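Local coordinates for endoglucanase E-5 (Thermobifida fusca, PDB 2CKS), which cuts internal beta-1,4-glucosidic linkages in cellulose, lichenin and cereal beta-D-glucans, with this chain forming its glycoside hydrolase family 5 catalytic domain, at residues L94-D99 with K129-Y134; E121-H126 with R160-D165; S166-G171 with S197-A202. One frame throughout, in Å; residues are numbered along the deposited sequence.

Interaction 1 (L94-D99 with K129-Y134); sequences LYVIVD and KTNVLY. With NA (sodium ion), chain H.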
loop_
_atom_site.group_PDB
_atom_site.type_symbol
_atom_site.label_atom_id
_atom_site.label_comp_id
_atom_site.label_asym_id
_atom_site.label_seq_id
_atom_site.Cartn_x
_atom_site.Cartn_y
_atom_site.Cartn_z
ATOM N N LEU A 94 2.128 14.361 2.172
ATOM C CA LEU A 94 1.875 13.042 1.595
ATOM C C LEU A 94 0.561 12.429 2.044
ATOM O O LEU A 94 0.167 12.558 3.205
ATOM C CB LEU A 94 2.978 12.072 2.000
ATOM C CG LEU A 94 4.402 12.444 1.616
ATOM C CD1 LEU A 94 5.378 11.462 2.270
ATOM C CD2 LEU A 94 4.527 12.456 0.114
ATOM N N TYR A 95 -0.095 11.735 1.124
ATOM C CA TYR A 95 -1.132 10.785 1.491
ATOM C C TYR A 95 -0.479 9.634 2.222
ATOM O O TYR A 95 0.705 9.354 2.036
ATOM C CB TYR A 95 -1.904 10.302 0.259
ATOM C CG TYR A 95 -2.723 11.429 -0.304
ATOM C CD1 TYR A 95 -2.219 12.267 -1.291
ATOM C CD2 TYR A 95 -3.985 11.696 0.192
ATOM C CE1 TYR A 95 -2.963 13.328 -1.773
ATOM C CE2 TYR A 95 -4.723 12.759 -0.277
ATOM C CZ TYR A 95 -4.221 13.560 -1.260
ATOM O OH TYR A 95 -4.939 14.634 -1.736
ATOM N N VAL A 96 -1.244 8.990 3.087
ATOM C CA VAL A 96 -0.724 7.896 3.888
ATOM C C VAL A 96 -1.661 6.719 3.809
ATOM O O VAL A 96 -2.867 6.887 3.991
ATOM C CB VAL A 96 -0.610 8.282 5.358
ATOM C CG1 VAL A 96 0.006 7.127 6.153
ATOM C CG2 VAL A 96 0.224 9.504 5.501
ATOM N N ILE A 97 -1.117 5.538 3.533
ATOM C CA ILE A 97 -1.869 4.303 3.678
ATOM C C ILE A 97 -1.424 3.627 4.956
ATOM O O ILE A 97 -0.242 3.353 5.130
ATOM C CB ILE A 97 -1.618 3.360 2.505
ATOM C CG1 ILE A 97 -2.015 4.039 1.201
ATOM C CG2 ILE A 97 -2.369 2.043 2.725
ATOM C CD1 ILE A 97 -1.682 3.245 -0.030
ATOM N N VAL A 98 -2.373 3.357 5.846
ATOM C CA VAL A 98 -2.097 2.622 7.067
ATOM C C VAL A 98 -2.315 1.153 6.755
ATOM O O VAL A 98 -3.450 0.724 6.529
ATOM C CB VAL A 98 -3.014 3.077 8.196
ATOM C CG1 VAL A 98 -2.759 2.270 9.474
ATOM C CG2 VAL A 98 -2.830 4.580 8.434
ATOM N N ASP A 99 -1.220 0.403 6.716
ATOM C CA ASP A 99 -1.219 -0.975 6.242
ATOM C C ASP A 99 -1.117 -1.965 7.404
ATOM O O ASP A 99 -0.074 -2.133 8.024
ATOM C CB ASP A 99 -0.091 -1.174 5.231
ATOM C CG ASP A 99 0.217 -2.627 4.957
ATOM O OD1 ASP A 99 1.383 -2.911 4.618
ATOM O OD2 ASP A 99 -0.630 -3.543 5.035
ATOM N N LYS A 129 -8.256 14.355 9.525
ATOM C CA LYS A 129 -7.392 14.329 8.345
ATOM C C LYS A 129 -8.176 13.866 7.124
ATOM O O LYS A 129 -9.133 13.108 7.258
ATOM C CB LYS A 129 -6.201 13.391 8.564
ATOM C CG LYS A 129 -5.202 13.877 9.612
ATOM C CD LYS A 129 -3.967 12.991 9.638
ATOM C CE LYS A 129 -2.858 13.560 10.506
ATOM N NZ LYS A 129 -3.224 13.614 11.948
ATOM N N THR A 130 -7.774 14.327 5.947
ATOM C CA THR A 130 -8.388 13.901 4.694
ATOM C C THR A 130 -7.417 13.136 3.790
ATOM O O THR A 130 -7.752 12.811 2.655
ATOM C CB THR A 130 -8.928 15.125 3.936
ATOM O OG1 THR A 130 -7.877 16.074 3.720
ATOM C CG2 THR A 130 -9.951 15.877 4.780
ATOM N N ASN A 131 -6.228 12.837 4.302
ATOM C CA ASN A 131 -5.156 12.251 3.503
ATOM C C ASN A 131 -4.768 10.840 3.914
ATOM O O ASN A 131 -3.766 10.316 3.438
ATOM C CB ASN A 131 -3.907 13.151 3.564
ATOM C CG ASN A 131 -3.316 13.236 4.965
ATOM O OD1 ASN A 131 -4.020 13.544 5.924
ATOM N ND2 ASN A 131 -2.017 12.964 5.091
ATOM N N VAL A 132 -5.566 10.232 4.781
ATOM C CA VAL A 132 -5.280 8.906 5.314
ATOM C C VAL A 132 -6.256 7.894 4.706
ATOM O O VAL A 132 -7.471 8.114 4.703
ATOM C CB VAL A 132 -5.405 8.903 6.846
ATOM C CG1 VAL A 132 -5.048 7.545 7.416
ATOM C CG2 VAL A 132 -4.506 9.986 7.461
ATOM N N LEU A 133 -5.699 6.813 4.160
ATOM C CA LEU A 133 -6.435 5.670 3.628
ATOM C C LEU A 133 -6.083 4.459 4.503
ATOM O O LEU A 133 -4.970 4.349 5.011
ATOM C CB LEU A 133 -6.023 5.383 2.184
ATOM C CG LEU A 133 -6.295 6.460 1.131
ATOM C CD1 LEU A 133 -5.237 7.548 1.154
ATOM C CD2 LEU A 133 -6.381 5.834 -0.262
ATOM N N TYR A 134 -7.034 3.556 4.682
ATOM C CA TYR A 134 -6.884 2.419 5.593
ATOM C C TYR A 134 -6.834 1.120 4.818
ATOM O O TYR A 134 -7.778 0.794 4.114
ATOM C CB TYR A 134 -8.067 2.375 6.565
ATOM C CG TYR A 134 -8.172 3.600 7.427
ATOM C CD1 TYR A 134 -7.561 3.643 8.654
ATOM C CD2 TYR A 134 -8.857 4.725 7.002
ATOM C CE1 TYR A 134 -7.643 4.760 9.452
ATOM C CE2 TYR A 134 -8.936 5.852 7.803
ATOM C CZ TYR A 134 -8.328 5.859 9.025
ATOM O OH TYR A 134 -8.397 6.978 9.822
HETATM NA NA NA H . -11.294 11.825 7.702
HETATM O O HOH W 1 -12.633 13.770 7.247
HETATM O O HOH W 2 -11.388 10.725 6.310
HETATM O O HOH W 3 -10.943 11.256 5.057
HETATM O O HOH W 4 -9.011 10.289 8.402
#

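Interaction 2 (E121-H126 with R160-D165); sequences EIAQRH and RQRDPD. With NA (sodium ion), chain H.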
loop_
_atom_site.group_PDB
_atom_site.type_symbol
_atom_site.label_atom_id
_atom_site.label_comp_id
_atom_site.label_asym_id
_atom_site.label_seq_id
_atom_site.Cartn_x
_atom_site.Cartn_y
_atom_site.Cartn_z
ATOM N N GLU A 121 -8.575 3.090 17.245
ATOM C CA GLU A 121 -7.708 4.141 17.767
ATOM C C GLU A 121 -7.217 5.079 16.654
ATOM O O GLU A 121 -7.238 6.306 16.801
ATOM C CB GLU A 121 -6.517 3.565 18.529
ATOM C CG GLU A 121 -5.592 4.679 18.992
ATOM C CD GLU A 121 -4.596 4.296 20.061
ATOM O OE1 GLU A 121 -3.702 5.142 20.315
ATOM O OE2 GLU A 121 -4.690 3.187 20.635
ATOM N N ILE A 122 -6.786 4.504 15.537
ATOM C CA ILE A 122 -6.254 5.295 14.440
ATOM C C ILE A 122 -7.351 6.172 13.852
ATOM O O ILE A 122 -7.158 7.364 13.654
ATOM C CB ILE A 122 -5.665 4.380 13.349
ATOM C CG1 ILE A 122 -4.459 3.593 13.878
ATOM C CG2 ILE A 122 -5.312 5.190 12.094
ATOM C CD1 ILE A 122 -3.262 4.417 14.314
ATOM N N ALA A 123 -8.511 5.587 13.577
ATOM C CA ALA A 123 -9.603 6.344 12.964
ATOM C C ALA A 123 -10.098 7.489 13.847
ATOM O O ALA A 123 -10.413 8.562 13.341
ATOM C CB ALA A 123 -10.757 5.419 12.592
ATOM N N GLN A 124 -10.185 7.263 15.157
ATOM C CA GLN A 124 -10.625 8.323 16.068
ATOM C C GLN A 124 -9.604 9.461 16.089
ATOM O O GLN A 124 -9.969 10.627 15.921
ATOM C CB GLN A 124 -10.865 7.797 17.487
ATOM C CG GLN A 124 -11.597 8.799 18.401
ATOM C CD GLN A 124 -10.677 9.759 19.156
ATOM O OE1 GLN A 124 -9.464 9.540 19.254
ATOM N NE2 GLN A 124 -11.263 10.822 19.705
ATOM N N ARG A 125 -8.328 9.117 16.248
ATOM C CA ARG A 125 -7.276 10.125 16.349
ATOM C C ARG A 125 -7.161 10.973 15.094
ATOM O O ARG A 125 -6.960 12.188 15.171
ATOM C CB ARG A 125 -5.932 9.452 16.612
ATOM C CG ARG A 125 -4.764 10.417 16.783
ATOM C CD ARG A 125 -4.754 11.132 18.118
ATOM N NE ARG A 125 -4.379 10.244 19.219
ATOM C CZ ARG A 125 -3.125 9.903 19.541
ATOM N NH1 ARG A 125 -2.078 10.362 18.849
ATOM N NH2 ARG A 125 -2.917 9.084 20.565
ATOM N N HIS A 126 -7.301 10.334 13.942
ATOM C CA HIS A 126 -7.002 10.978 12.660
ATOM C C HIS A 126 -8.233 11.268 11.802
ATOM O O HIS A 126 -8.100 11.601 10.626
ATOM C CB HIS A 126 -6.000 10.117 11.903
ATOM C CG HIS A 126 -4.726 9.908 12.655
ATOM N ND1 HIS A 126 -3.704 10.833 12.655
ATOM C CD2 HIS A 126 -4.337 8.915 13.487
ATOM C CE1 HIS A 126 -2.723 10.399 13.426
ATOM N NE2 HIS A 126 -3.083 9.240 13.947
ATOM N N ARG A 160 -15.634 3.273 10.047
ATOM C CA ARG A 160 -16.601 4.223 9.507
ATOM C C ARG A 160 -17.412 4.897 10.608
ATOM O O ARG A 160 -17.903 6.011 10.436
ATOM C CB ARG A 160 -17.523 3.530 8.498
ATOM C CG ARG A 160 -16.820 3.125 7.192
ATOM C CD ARG A 160 -16.659 4.287 6.257
ATOM N NE ARG A 160 -15.673 4.111 5.190
ATOM C CZ ARG A 160 -15.913 3.554 4.012
ATOM N NH1 ARG A 160 -17.095 3.027 3.716
ATOM N NH2 ARG A 160 -14.943 3.507 3.116
ATOM N N GLN A 161 -17.521 4.234 11.752
ATOM C CA GLN A 161 -18.182 4.807 12.916
ATOM C C GLN A 161 -17.442 6.051 13.394
ATOM O O GLN A 161 -18.053 6.995 13.892
ATOM C CB GLN A 161 -18.240 3.768 14.037
ATOM C CG GLN A 161 -18.790 4.281 15.362
ATOM C CD GLN A 161 -18.853 3.200 16.403
ATOM O OE1 GLN A 161 -19.129 2.041 16.086
ATOM N NE2 GLN A 161 -18.593 3.565 17.654
ATOM N N ARG A 162 -16.125 6.029 13.246
ATOM C CA ARG A 162 -15.252 7.084 13.748
ATOM C C ARG A 162 -14.768 8.050 12.670
ATOM O O ARG A 162 -14.493 9.223 12.938
ATOM C CB ARG A 162 -14.046 6.429 14.409
ATOM C CG ARG A 162 -14.415 5.673 15.645
ATOM C CD ARG A 162 -13.483 4.556 16.013
ATOM N NE ARG A 162 -13.903 3.997 17.291
ATOM C CZ ARG A 162 -14.743 2.978 17.451
ATOM N NH1 ARG A 162 -15.278 2.343 16.418
ATOM N NH2 ARG A 162 -15.058 2.588 18.681
ATOM N N ASP A 163 -14.697 7.559 11.439
ATOM C CA ASP A 163 -14.126 8.308 10.339
ATOM C C ASP A 163 -14.906 7.886 9.094
ATOM O O ASP A 163 -14.457 7.046 8.333
ATOM C CB ASP A 163 -12.643 7.963 10.237
ATOM C CG ASP A 163 -11.898 8.823 9.259
ATOM O OD1 ASP A 163 -12.429 9.866 8.811
ATOM O OD2 ASP A 163 -10.732 8.533 8.901
ATOM N N PRO A 164 -16.105 8.438 8.923
ATOM C CA PRO A 164 -17.001 7.977 7.856
ATOM C C PRO A 164 -16.532 8.240 6.423
ATOM O O PRO A 164 -16.973 7.542 5.513
ATOM C CB PRO A 164 -18.303 8.741 8.139
ATOM C CG PRO A 164 -17.872 9.941 8.890
ATOM C CD PRO A 164 -16.723 9.498 9.740
ATOM N N ASP A 165 -15.712 9.266 6.218
ATOM C CA ASP A 165 -15.418 9.779 4.867
ATOM C C ASP A 165 -14.041 9.398 4.323
ATOM O O ASP A 165 -13.458 10.109 3.495
ATOM C CB ASP A 165 -15.557 11.299 4.848
ATOM C CG ASP A 165 -14.628 11.998 5.836
ATOM O OD1 ASP A 165 -13.898 11.329 6.604
ATOM O OD2 ASP A 165 -14.576 13.240 5.925
HETATM NA NA NA H . -11.294 11.825 7.702
HETATM O O HOH W 4 -9.011 10.289 8.402
HETATM O O HOH W 1 -12.633 13.770 7.247
HETATM O O HOH W 3 -10.943 11.256 5.057
HETATM O O HOH W 2 -11.388 10.725 6.310
#

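Interaction 3 (S166-G171 with S197-A202); sequences SVIIVG and SNIMYA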
loop_
_atom_site.group_PDB
_atom_site.type_symbol
_atom_site.label_atom_id
_atom_site.label_comp_id
_atom_site.label_asym_id
_atom_site.label_seq_id
_atom_site.Cartn_x
_atom_site.Cartn_y
_atom_site.Cartn_z
ATOM N N SER A 166 -13.516 8.278 4.808
ATOM C CA SER A 166 -12.177 7.820 4.448
ATOM C C SER A 166 -12.252 6.616 3.522
ATOM O O SER A 166 -13.230 5.856 3.532
ATOM C CB SER A 166 -11.382 7.453 5.699
ATOM O OG SER A 166 -12.022 6.414 6.419
ATOM N N VAL A 167 -11.213 6.453 2.713
ATOM C CA VAL A 167 -11.159 5.380 1.746
ATOM C C VAL A 167 -10.534 4.186 2.423
ATOM O O VAL A 167 -9.552 4.323 3.149
ATOM C CB VAL A 167 -10.302 5.786 0.542
ATOM C CG1 VAL A 167 -10.161 4.629 -0.433
ATOM C CG2 VAL A 167 -10.914 7.000 -0.148
ATOM N N ILE A 168 -11.125 3.025 2.197
ATOM C CA ILE A 168 -10.617 1.774 2.734
ATOM C C ILE A 168 -10.220 0.870 1.574
ATOM O O ILE A 168 -10.956 0.727 0.609
ATOM C CB ILE A 168 -11.665 1.120 3.649
ATOM C CG1 ILE A 168 -11.863 1.995 4.898
ATOM C CG2 ILE A 168 -11.248 -0.290 4.031
ATOM C CD1 ILE A 168 -13.108 1.678 5.697
ATOM N N ILE A 169 -9.035 0.280 1.679
ATOM C CA ILE A 169 -8.496 -0.626 0.687
ATOM C C ILE A 169 -8.587 -2.044 1.253
ATOM O O ILE A 169 -8.095 -2.317 2.338
ATOM C CB ILE A 169 -7.026 -0.285 0.352
ATOM C CG1 ILE A 169 -6.918 1.148 -0.178
ATOM C CG2 ILE A 169 -6.480 -1.276 -0.670
ATOM C CD1 ILE A 169 -5.487 1.681 -0.277
ATOM N N VAL A 170 -9.188 -2.950 0.491
ATOM C CA VAL A 170 -9.454 -4.307 0.935
ATOM C C VAL A 170 -8.563 -5.282 0.172
ATOM O O VAL A 170 -8.544 -5.285 -1.059
ATOM C CB VAL A 170 -10.914 -4.675 0.692
ATOM C CG1 VAL A 170 -11.194 -6.128 1.102
ATOM C CG2 VAL A 170 -11.823 -3.713 1.445
ATOM N N GLY A 171 -7.828 -6.103 0.907
ATOM C CA GLY A 171 -6.971 -7.116 0.321
ATOM C C GLY A 171 -7.779 -8.148 -0.444
ATOM O O GLY A 171 -8.967 -8.292 -0.215
ATOM N N SER A 197 -19.181 1.407 0.179
ATOM C CA SER A 197 -18.636 2.232 -0.870
ATOM C C SER A 197 -17.460 3.035 -0.336
ATOM O O SER A 197 -17.069 2.913 0.829
ATOM C CB SER A 197 -19.723 3.113 -1.444
ATOM O OG SER A 197 -20.694 2.284 -2.054
ATOM N N ASN A 198 -16.856 3.814 -1.218
ATOM C CA ASN A 198 -15.573 4.404 -0.954
ATOM C C ASN A 198 -14.544 3.331 -0.602
ATOM O O ASN A 198 -13.718 3.514 0.277
ATOM C CB ASN A 198 -15.706 5.468 0.134
ATOM C CG ASN A 198 -14.809 6.624 -0.100
ATOM O OD1 ASN A 198 -14.379 6.863 -1.228
ATOM N ND2 ASN A 198 -14.503 7.355 0.954
ATOM N N ILE A 199 -14.622 2.208 -1.318
ATOM C CA ILE A 199 -13.747 1.049 -1.148
ATOM C C ILE A 199 -12.875 0.902 -2.393
ATOM O O ILE A 199 -13.336 1.180 -3.503
ATOM C CB ILE A 199 -14.604 -0.247 -0.972
ATOM C CG1 ILE A 199 -15.446 -0.190 0.311
ATOM C CG2 ILE A 199 -13.738 -1.511 -0.999
ATOM C CD1 ILE A 199 -14.642 -0.098 1.593
ATOM N N MET A 200 -11.627 0.469 -2.203
ATOM C CA MET A 200 -10.759 0.025 -3.288
ATOM C C MET A 200 -10.273 -1.373 -2.948
ATOM O O MET A 200 -10.338 -1.797 -1.787
ATOM C CB MET A 200 -9.563 0.962 -3.424
ATOM C CG MET A 200 -9.944 2.419 -3.490
ATOM S SD MET A 200 -8.513 3.447 -3.807
ATOM C CE MET A 200 -8.260 3.173 -5.513
ATOM N N TYR A 201 -9.802 -2.081 -3.958
ATOM C CA TYR A 201 -9.320 -3.443 -3.791
ATOM C C TYR A 201 -7.849 -3.483 -4.148
ATOM O O TYR A 201 -7.415 -2.857 -5.116
ATOM C CB TYR A 201 -10.120 -4.392 -4.675
ATOM C CG TYR A 201 -11.573 -4.461 -4.279
ATOM C CD1 TYR A 201 -12.500 -3.596 -4.839
ATOM C CD2 TYR A 201 -12.018 -5.374 -3.331
ATOM C CE1 TYR A 201 -13.833 -3.658 -4.480
ATOM C CE2 TYR A 201 -13.344 -5.437 -2.968
ATOM C CZ TYR A 201 -14.249 -4.589 -3.547
ATOM O OH TYR A 201 -15.577 -4.658 -3.174
ATOM N N ALA A 202 -7.077 -4.218 -3.362
ATOM C CA ALA A 202 -5.634 -4.267 -3.558
ATOM C C ALA A 202 -5.202 -5.297 -4.591
ATOM O O ALA A 202 -5.762 -6.392 -4.681
ATOM C CB ALA A 202 -4.954 -4.539 -2.244
#

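Interaction 1 (L94-D99 with K129-Y134)
The amide nitrogen of Asn131 serves two acceptors: ND2 lies 2.9 Å from Leu94 O, and it also hydrogen-bonds to Thr90 OG1. Leu94 O lies close to the amide plane of Asn131, and the nitrogen is tilted 18° from the carbonyl plane. A chi1 of 65° sets CG of Asn131 between the backbone N and the carbonyl carbon, and from there ND2 meets Leu94 O. An asparagine suits this spot because its short amide can tie down a backbone carbonyl just before the regular strand pairing begins.

That pairing is parallel. Val96 N donates to Asn131 O and Val96 O accepts from Leu133 N (2.8 Å, nearly straight); Val98 N donates to Leu133 O at 2.9 Å.

The Tyr95 ring lies beside Asn131, its CD2 3.7 Å from Asn131 CB, with ring and amide planes 56° apart; its hydroxyl is hydrogen-bonded to Gly9 O. Ile97 and Leu133 share one face of the sheet, where Ile97 CG1 and Leu133 CB stand 4.3 Å apart. On the other face Val98 CG2 meets Val132 CG1 at 3.8 Å, and Val132 CG1 also lies over one face of the Tyr134 ring, toward its rim. Branched valines fit here because they fill the thin layer between strand and helix without reaching far. Before the strand begins, Lys129 O binds sodium at 2.5 Å.

The two strands and helix 112-126 form a right-handed beta-alpha-beta unit of the barrel. Val96 and Val98 pack outward on helix 75-90 and Tyr134 on helix 112-126; Ile97 turns the other way, touching Ile59 and Arg61 of strand 59-65.

Interaction 2 (E121-H126 with R160-D165)
Ala123 puts its methyl against the CB atoms of Arg162 and Asp163, both 3.9 Å away, where two successive helices in the outer layer of the TIM barrel come together. An alanine suits the seam: its single methyl meets both CB atoms where the backbones come close, the CA atoms of Gln124 and Arg162 being 5.3 Å from each other.

Arg162 follows the surface. Its CG is beside the backbone N (chi1 -67°), and a chi2 of 155° sets CD, 4.4 Å from Gln124 CB. The guanidinium has its polar partner in Val158, one turn back on its own helix.

Asp163 is turned differently: CG is anti to the backbone N (chi1 -172°), and the carboxylate reaches the metal site beyond the helix. OD1 binds sodium at 2.5 Å and is also a ligand of a zinc ion at this site. Asp165 OD1, in one of two conformers, lies 2.9 Å from the sodium and is the less certain ligand; Ala127 O and Lys129 O complete the protein ligands. The negative carboxylates and the carbonyl oxygens would probably be stabilised by a bound cation, which is why aspartates suit this place. The ring of His126 leads away instead, to His83 and Lys129.

Between the two segments, a sodium-bound water lies 2.7 Å from His126 O and 2.5 Å from Asp163 OD2, within hydrogen-bonding reach of both.

Interaction 3 (S166-G171 with S197-A202)
Four backbone hydrogen bonds run between Ile168-Val170 and Asn198-Ala202 in parallel register. Ile168 N reaches Asn198 O at a long 3.3 Å, and Ile168 O accepts Met200 N. Further on, Val170 N meets Met200 O at 2.8 Å, and Ala202 N meets Val170 O at 2.9 Å. The last donor stands above the carbonyl plane, 37° out of it.

Apolar contacts divide between the two faces. On one, Ile169 and Met200 lie side by side, and Ile169 CG2 touches Ala202 CB at 3.9 Å. Met200 CG rests 3.8 Å from Val167 CG1. An unbranched, flexible methionine can lie against both Val167 and Ile169, and small Ala202 accepts the isoleucine methyl. On the other face, Val170 CG2 meets Ile199 CG2 at 3.8 Å, and Ile199 CD1 reaches Ile168 CB. That same CG2 of Ile199 lies over one face of the Tyr201 ring, toward the rim, and the tyrosine hydroxyl is bonded to Val194 N.

Polar ends gather before the strand. Asn198 adopts a left-handed backbone conformation (phi 56°), which asparagine tolerates well; its side chain crosses Val167 at about a right angle, OD1 lying 3.6 Å from Val167 CG2 and accepting from Val13 N. A leucine here would probably leave Val13 N without its acceptor and make the left-handed turn harder to hold.

Ile168 and Ile199 pack outward on helix 145-162, whereas Ile169 and Ala202 touch Thr230 of strand 227-233. This division into helix-facing and barrel-core sides is the hallmark of the (beta/alpha)8 barrel, here between its fifth and sixth strands.

Tyr134 ties interaction 1 to both others. Its OH is 3.0 Å from Asp163 OD2, a probable hydrogen bond into interaction 2, and its O is 2.8 Å from Ile169 N in interaction 3. Segments 94-99, 129-134, 166-171 and 197-202 lie on the third to sixth strands of the barrel. Arg160 joins interactions 2 and 3, with NH1 2.9 Å from Ser197 O and NH2 2.9 Å from Ser166 O. Interactions 1 and 2 also share the sodium site. Interaction 2 lies in the outer layer, away from catalysis, whereas the side chains of Ile97 and Ala202 are about 9 Å and 8 Å from that of Glu231, the probable nucleophile.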